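Local structure of amorpha-4,11-diene synthase (Artemisia annua, 4GAX) at residues D85-R89 with L90-Y94; N249-Q252 with S253-R256; A306-I309 with A310-L314. The protein is an engineered sesquiterpene synthase, a mutant of alpha-bisabolol synthase, that probably cyclises farnesyl diphosphate with loss of diphosphate. One frame throughout, in Å; residues are numbered along the deposited sequence.

Contact 1: residues D85-R89 with L90-Y94; sequences DEIQR and LGISY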
loop_
_atom_site.group_PDB
_atom_site.type_symbol
_atom_site.label_atom_id
_atom_site.label_comp_id
_atom_site.label_asym_id
_atom_site.label_seq_id
_atom_site.Cartn_x
_atom_site.Cartn_y
_atom_site.Cartn_z
ATOM N N ASP A 85 15.916 -3.226 11.219
ATOM C CA ASP A 85 14.842 -4.133 10.793
ATOM C C ASP A 85 13.760 -4.298 11.872
ATOM O O ASP A 85 12.561 -4.339 11.587
ATOM C CB ASP A 85 15.447 -5.496 10.482
ATOM C CG ASP A 85 14.430 -6.496 10.008
ATOM O OD1 ASP A 85 13.629 -6.158 9.110
ATOM O OD2 ASP A 85 14.449 -7.642 10.512
ATOM N N GLU A 86 14.177 -4.424 13.125
ATOM C CA GLU A 86 13.210 -4.646 14.194
ATOM C C GLU A 86 12.366 -3.387 14.405
ATOM O O GLU A 86 11.139 -3.455 14.572
ATOM C CB GLU A 86 13.938 -5.045 15.468
ATOM C CG GLU A 86 14.576 -6.406 15.363
ATOM C CD GLU A 86 15.505 -6.686 16.525
ATOM O OE1 GLU A 86 15.625 -5.798 17.401
ATOM O OE2 GLU A 86 16.112 -7.784 16.557
ATOM N N ILE A 87 13.020 -2.231 14.370
ATOM C CA ILE A 87 12.286 -0.973 14.502
ATOM C C ILE A 87 11.250 -0.841 13.372
ATOM O O ILE A 87 10.112 -0.436 13.610
ATOM C CB ILE A 87 13.251 0.228 14.503
ATOM C CG1 ILE A 87 14.129 0.172 15.753
ATOM C CG2 ILE A 87 12.474 1.549 14.439
ATOM C CD1 ILE A 87 15.333 1.164 15.719
ATOM N N GLN A 88 11.634 -1.212 12.153
ATOM C CA GLN A 88 10.743 -1.072 11.004
ATOM C C GLN A 88 9.565 -2.035 11.104
ATOM O O GLN A 88 8.407 -1.660 10.890
ATOM C CB GLN A 88 11.509 -1.310 9.688
ATOM C CG GLN A 88 12.467 -0.180 9.304
ATOM C CD GLN A 88 13.295 -0.518 8.057
ATOM O OE1 GLN A 88 13.446 -1.685 7.694
ATOM N NE2 GLN A 88 13.828 0.505 7.403
ATOM N N ARG A 89 9.862 -3.290 11.410
ATOM C CA ARG A 89 8.813 -4.295 11.513
ATOM C C ARG A 89 7.925 -4.096 12.729
ATOM O O ARG A 89 6.750 -4.491 12.717
ATOM C CB ARG A 89 9.431 -5.696 11.504
ATOM C CG ARG A 89 10.281 -5.944 10.238
ATOM C CD ARG A 89 10.795 -7.356 10.222
ATOM N NE ARG A 89 9.705 -8.292 9.999
ATOM C CZ ARG A 89 9.873 -9.565 9.654
ATOM N NH1 ARG A 89 11.097 -10.065 9.519
ATOM N NH2 ARG A 89 8.815 -10.339 9.443
ATOM N N LEU A 90 8.481 -3.510 13.792
ATOM C CA LEU A 90 7.658 -3.195 14.972
ATOM C C LEU A 90 6.743 -1.976 14.743
ATOM O O LEU A 90 5.870 -1.657 15.576
ATOM C CB LEU A 90 8.524 -2.973 16.214
ATOM C CG LEU A 90 9.179 -4.247 16.764
ATOM C CD1 LEU A 90 10.212 -3.884 17.852
ATOM C CD2 LEU A 90 8.108 -5.177 17.321
ATOM N N GLY A 91 6.972 -1.291 13.628
ATOM C CA GLY A 91 6.075 -0.249 13.164
ATOM C C GLY A 91 6.358 1.113 13.764
ATOM O O GLY A 91 5.476 1.975 13.762
ATOM N N ILE A 92 7.577 1.306 14.280
ATOM C CA ILE A 92 7.953 2.586 14.901
ATOM C C ILE A 92 9.088 3.315 14.181
ATOM O O ILE A 92 9.761 4.178 14.757
ATOM C CB ILE A 92 8.315 2.425 16.385
ATOM C CG1 ILE A 92 9.143 1.161 16.613
ATOM C CG2 ILE A 92 7.057 2.363 17.230
ATOM C CD1 ILE A 92 9.695 1.085 18.022
ATOM N N SER A 93 9.306 2.974 12.917
ATOM C CA SER A 93 10.346 3.643 12.147
ATOM C C SER A 93 10.091 5.154 12.037
ATOM O O SER A 93 11.043 5.939 12.008
ATOM C CB SER A 93 10.497 3.000 10.769
ATOM O OG SER A 93 9.290 3.102 10.036
ATOM N N TYR A 94 8.819 5.569 12.042
ATOM C CA TYR A 94 8.487 7.004 11.963
ATOM C C TYR A 94 8.998 7.800 13.154
ATOM O O TYR A 94 9.094 9.019 13.081
ATOM C CB TYR A 94 6.974 7.232 11.825
ATOM C CG TYR A 94 6.175 6.719 12.996
ATOM C CD1 TYR A 94 5.889 7.537 14.092
ATOM C CD2 TYR A 94 5.694 5.415 13.008
ATOM C CE1 TYR A 94 5.149 7.061 15.168
ATOM C CE2 TYR A 94 4.953 4.931 14.077
ATOM C CZ TYR A 94 4.685 5.757 15.152
ATOM O OH TYR A 94 3.950 5.265 16.204
HETATM O O HOH W 1 7.715 0.918 10.662
#

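Contact 2: residues N249-Q252 with S253-R256; sequences NLLQ and SLHR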
loop_
_atom_site.group_PDB
_atom_site.type_symbol
_atom_site.label_atom_id
_atom_site.label_comp_id
_atom_site.label_asym_id
_atom_site.label_seq_id
_atom_site.Cartn_x
_atom_site.Cartn_y
_atom_site.Cartn_z
ATOM N N ASN A 249 -0.602 1.745 20.199
ATOM C CA ASN A 249 -1.901 2.148 20.749
ATOM C C ASN A 249 -2.162 3.645 20.570
ATOM O O ASN A 249 -3.292 4.058 20.266
ATOM C CB ASN A 249 -2.054 1.708 22.216
ATOM C CG ASN A 249 -2.291 0.199 22.359
ATOM O OD1 ASN A 249 -2.592 -0.505 21.376
ATOM N ND2 ASN A 249 -2.166 -0.302 23.592
ATOM N N LEU A 250 -1.125 4.457 20.754
ATOM C CA LEU A 250 -1.259 5.897 20.530
ATOM C C LEU A 250 -1.631 6.192 19.083
ATOM O O LEU A 250 -2.528 6.985 18.807
ATOM C CB LEU A 250 0.046 6.616 20.866
ATOM C CG LEU A 250 0.475 6.524 22.332
ATOM C CD1 LEU A 250 1.758 7.327 22.569
ATOM C CD2 LEU A 250 -0.649 6.985 23.260
ATOM N N LEU A 251 -0.936 5.565 18.145
ATOM C CA LEU A 251 -1.218 5.824 16.738
ATOM C C LEU A 251 -2.582 5.260 16.342
ATOM O O LEU A 251 -3.321 5.881 15.578
ATOM C CB LEU A 251 -0.089 5.302 15.842
ATOM C CG LEU A 251 -0.174 5.650 14.363
ATOM C CD1 LEU A 251 -0.304 7.170 14.162
ATOM C CD2 LEU A 251 1.076 5.102 13.659
ATOM N N GLN A 252 -2.950 4.109 16.896
ATOM C CA GLN A 252 -4.299 3.595 16.680
ATOM C C GLN A 252 -5.369 4.592 17.125
ATOM O O GLN A 252 -6.402 4.735 16.457
ATOM C CB GLN A 252 -4.499 2.262 17.394
ATOM C CG GLN A 252 -5.815 1.579 17.044
ATOM C CD GLN A 252 -6.016 0.299 17.812
ATOM O OE1 GLN A 252 -6.124 0.307 19.050
ATOM N NE2 GLN A 252 -6.072 -0.825 17.083
ATOM N N SER A 253 -5.132 5.276 18.248
ATOM C CA SER A 253 -6.090 6.285 18.710
ATOM C C SER A 253 -6.230 7.407 17.687
ATOM O O SER A 253 -7.329 7.904 17.450
ATOM C CB SER A 253 -5.690 6.864 20.075
ATOM O OG SER A 253 -5.903 5.909 21.089
ATOM N N LEU A 254 -5.118 7.795 17.073
ATOM C CA LEU A 254 -5.140 8.849 16.063
ATOM C C LEU A 254 -5.937 8.382 14.848
ATOM O O LEU A 254 -6.770 9.121 14.322
ATOM C CB LEU A 254 -3.713 9.233 15.653
ATOM C CG LEU A 254 -3.636 10.188 14.459
ATOM C CD1 LEU A 254 -4.207 11.579 14.795
ATOM C CD2 LEU A 254 -2.208 10.308 13.952
ATOM N N HIS A 255 -5.692 7.148 14.412
ATOM C CA HIS A 255 -6.437 6.580 13.285
ATOM C C HIS A 255 -7.918 6.573 13.598
ATOM O O HIS A 255 -8.739 6.869 12.730
ATOM C CB HIS A 255 -5.975 5.153 12.975
ATOM C CG HIS A 255 -4.556 5.071 12.504
ATOM N ND1 HIS A 255 -3.784 3.938 12.648
ATOM C CD2 HIS A 255 -3.773 5.987 11.880
ATOM C CE1 HIS A 255 -2.584 4.158 12.137
ATOM N NE2 HIS A 255 -2.550 5.389 11.663
ATOM N N ARG A 256 -8.258 6.233 14.838
ATOM C CA ARG A 256 -9.651 6.212 15.236
ATOM C C ARG A 256 -10.260 7.612 15.216
ATOM O O ARG A 256 -11.444 7.767 14.881
ATOM C CB ARG A 256 -9.820 5.551 16.607
ATOM C CG ARG A 256 -9.708 4.038 16.555
ATOM C CD ARG A 256 -10.925 3.413 15.879
ATOM N NE ARG A 256 -12.133 3.576 16.690
ATOM C CZ ARG A 256 -12.606 2.669 17.545
ATOM N NH1 ARG A 256 -11.986 1.509 17.710
ATOM N NH2 ARG A 256 -13.717 2.925 18.230
#

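Contact 3: residues A306-I309 with A310-L314; sequences AKVI and ALVTL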
loop_
_atom_site.group_PDB
_atom_site.type_symbol
_atom_site.label_atom_id
_atom_site.label_comp_id
_atom_site.label_asym_id
_atom_site.label_seq_id
_atom_site.Cartn_x
_atom_site.Cartn_y
_atom_site.Cartn_z
ATOM N N ALA A 306 -9.059 9.693 1.759
ATOM C CA ALA A 306 -10.251 8.905 2.034
ATOM C C ALA A 306 -11.483 9.562 1.409
ATOM O O ALA A 306 -12.319 8.875 0.815
ATOM C CB ALA A 306 -10.440 8.739 3.547
ATOM N N LYS A 307 -11.601 10.883 1.543
ATOM C CA LYS A 307 -12.716 11.604 0.919
ATOM C C LYS A 307 -12.714 11.448 -0.594
ATOM O O LYS A 307 -13.759 11.216 -1.201
ATOM C CB LYS A 307 -12.672 13.084 1.292
ATOM C CG LYS A 307 -12.882 13.317 2.795
ATOM C CD LYS A 307 -12.712 14.802 3.154
ATOM C CE LYS A 307 -13.026 15.055 4.640
ATOM N NZ LYS A 307 -12.881 16.515 4.982
ATOM N N VAL A 308 -11.542 11.577 -1.208
ATOM C CA VAL A 308 -11.445 11.444 -2.655
ATOM C C VAL A 308 -11.818 10.028 -3.087
ATOM O O VAL A 308 -12.525 9.843 -4.082
ATOM C CB VAL A 308 -10.037 11.831 -3.173
ATOM C CG1 VAL A 308 -9.892 11.509 -4.639
ATOM C CG2 VAL A 308 -9.789 13.325 -2.942
ATOM N N ILE A 309 -11.375 9.027 -2.330
ATOM C CA ILE A 309 -11.772 7.645 -2.634
ATOM C C ILE A 309 -13.293 7.446 -2.505
ATOM O O ILE A 309 -13.920 6.745 -3.323
ATOM C CB ILE A 309 -10.971 6.626 -1.782
ATOM C CG1 ILE A 309 -9.495 6.702 -2.166
ATOM C CG2 ILE A 309 -11.504 5.203 -1.975
ATOM C CD1 ILE A 309 -8.542 5.961 -1.211
ATOM N N ALA A 310 -13.904 8.083 -1.504
ATOM C CA ALA A 310 -15.359 8.030 -1.382
ATOM C C ALA A 310 -16.016 8.689 -2.591
ATOM O O ALA A 310 -17.044 8.219 -3.077
ATOM C CB ALA A 310 -15.820 8.698 -0.094
ATOM N N LEU A 311 -15.411 9.765 -3.096
ATOM C CA LEU A 311 -15.975 10.474 -4.262
ATOM C C LEU A 311 -15.840 9.668 -5.554
ATOM O O LEU A 311 -16.740 9.672 -6.404
ATOM C CB LEU A 311 -15.303 11.830 -4.436
ATOM C CG LEU A 311 -15.711 12.935 -3.464
ATOM C CD1 LEU A 311 -14.777 14.127 -3.703
ATOM C CD2 LEU A 311 -17.174 13.326 -3.722
ATOM N N VAL A 312 -14.705 8.986 -5.686
ATOM C CA VAL A 312 -14.432 8.099 -6.810
ATOM C C VAL A 312 -15.432 6.949 -6.832
ATOM O O VAL A 312 -15.968 6.585 -7.878
ATOM C CB VAL A 312 -13.002 7.514 -6.693
ATOM C CG1 VAL A 312 -12.826 6.329 -7.627
ATOM C CG2 VAL A 312 -11.980 8.588 -6.972
ATOM N N THR A 313 -15.664 6.376 -5.661
ATOM C CA THR A 313 -16.621 5.295 -5.511
ATOM C C THR A 313 -18.006 5.739 -5.983
ATOM O O THR A 313 -18.670 5.016 -6.734
ATOM C CB THR A 313 -16.668 4.817 -4.043
ATOM O OG1 THR A 313 -15.357 4.388 -3.639
ATOM C CG2 THR A 313 -17.644 3.674 -3.879
ATOM N N LEU A 314 -18.432 6.932 -5.567
ATOM C CA LEU A 314 -19.727 7.467 -5.989
ATOM C C LEU A 314 -19.763 7.646 -7.486
ATOM O O LEU A 314 -20.691 7.166 -8.155
ATOM C CB LEU A 314 -20.001 8.823 -5.335
ATOM C CG LEU A 314 -20.409 8.787 -3.865
ATOM C CD1 LEU A 314 -20.083 10.107 -3.179
ATOM C CD2 LEU A 314 -21.881 8.508 -3.776
#

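Contact 1: residues D85-R89 with L90-Y94
Glu86 meets Leu90 through its carbonyl: Leu90 N donates to Glu86 O at 2.8 Å, and the leucine side chain lies against the same oxygen, with CG 3.0 Å from Glu86 O. The carboxylate of Glu86 leads away to a salt bridge with Lys82. Ile87 supplies the next carbonyl, and Ile92 N reaches Ile87 O at 3.1 Å, nearly along the C=O axis, while Gly91 N adds a weak bond to it. With Gly91 at positive phi (86°) and its N also bonded to Gln88 O at 3.1 Å, this is a Schellman motif ending helix 77-89. The apolar pair usual for that motif is present: Ile87 CG2 faces Ile92 CG1 at 4.0 Å, the latter carbon turned between its own backbone N and carbonyl carbon (chi1 41°). Gln88 O takes the Gly91 amide from above its carbonyl plane and also accepts from a water at 2.7 Å, which is hydrogen-bonded in turn to Ser93 OG at 2.8 Å. Beside this bridge Gln88 CG packs on Ser93 CB at 4.0 Å. Arg89 turns away to a salt bridge with Glu222, and both its side chain and that of Leu90 touch Tyr226 on helix 219-232.

Contact 2: residues N249-Q252 with S253-R256
Leu251 meets two residues of the next turn with its branched end. Its CG is anti to the backbone N (chi1 -173°), which carries the isobutyl group along the helix so that CG comes 3.6 Å from His255 CE1 and CD1 comes 3.7 Å from Leu254 CD2. The leucine side chain runs at a slant to the imidazole. Its carbonyl meets the same histidine in two ways: His255 N bonds to Leu251 O at 2.9 Å in a nearly straight N-H...O (166°), and that oxygen also sits 3.4 Å above one face of the ring, displaced toward the rim. The far end of the ring is held by a hydrogen bond between NE2 and the carbonyl of Phe294. Gln252 divides its roles differently. Its O accepts Arg256 N at 2.9 Å, and Arg256 CG rests 3.4 Å from the same Gln252 O, while the extended side chain of Gln252 leaves the turn and its NE2 bonds the carbonyls of Leu556 and Tyr559. Ser253 donates its amide to Asn249 O at 3.0 Å; its hydroxyl, turned beside its own backbone N, makes at most a weak, unsettled bond to that oxygen and is also bonded to Asn46 ND2. The arrangement is the i to i+4 ladder of an alpha helix, here a middle portion of helix 238-269, from which Asn249, Gln252 and Arg256 bond to the end of helix 547-557 and the residues that follow it, while Leu254 and His255 touch Arg302 on helix 299-322, in an all-helical terpene synthase.

Contact 3: residues A306-I309 with A310-L314
Thr313 folds its hydroxyl back one turn onto Ile309, in a regular stretch of helix 299-322. This helix belongs to the class I terpene synthase fold, and two residues past Leu314 begins its aspartate-rich DDxxD sequence, which in this family binds magnesium. The threonine hydroxyl is set anti to its carbonyl carbon (chi1 -58°), and from there OG1 donates to Ile309 O at 2.8 Å. The backbone amide of Thr313 reaches Ile309 O too, at 2.9 Å, so two donors grip one oxygen from opposite faces of its carbonyl plane. A valine in place of Thr313 would keep the branched shape without the hydroxyl and would probably leave Ile309 O to the backbone amide alone, with the second grip on that turn lost.

Val312 places a methyl where Thr313 has its hydroxyl: with CG1 anti to the backbone N (chi1 165°), the other methyl, CG2, swings back over the preceding turn to 3.2 Å from Val308 O, a contact without a hydrogen bond. Against the side chain of Val308 the fit is looser: Val308 CG1 and Val312 CG2 stand 4.3 Å apart, and the two valines pack on helix 419-429 through Thr425 and Leu421. Leu311 uses the same position beside its own backbone N (chi1 -75°) for CG, which leans on Lys307 O at 3.4 Å, and its side chain touches Phe357 and Thr360 of helix 351-370. Lys307, extended beyond CG, makes a cation-pi contact with Trp265. Ile309 packs on Cys285 and Trp288 of helix 282-292, and Ala310 CB lies 3.4 Å from Lys307 O.

In the fold
Contact 3 is the buried member of the three, whereas contacts 1 and 2 are partly buried. Helix 238-269 joins them: contact 2 lies on it, and side chains of both other contacts pack against it. Contacts 1 and 2 touch directly, Tyr94 OH standing 3.8 Å from Leu251 CD2, while contacts 1 and 3, in the N-terminal and the metal-binding regions of the synthase, lie on opposite sides of the chain's centre, their centres about 30 Å apart. The chemistry follows position. At a helix end, contact 1 relies on capping bonds and a bridging water; mid-helix, contact 2 sends polar side chains to the end of helix 547-557 and beyond; in contact 3 aliphatic side chains pack on the helices around it.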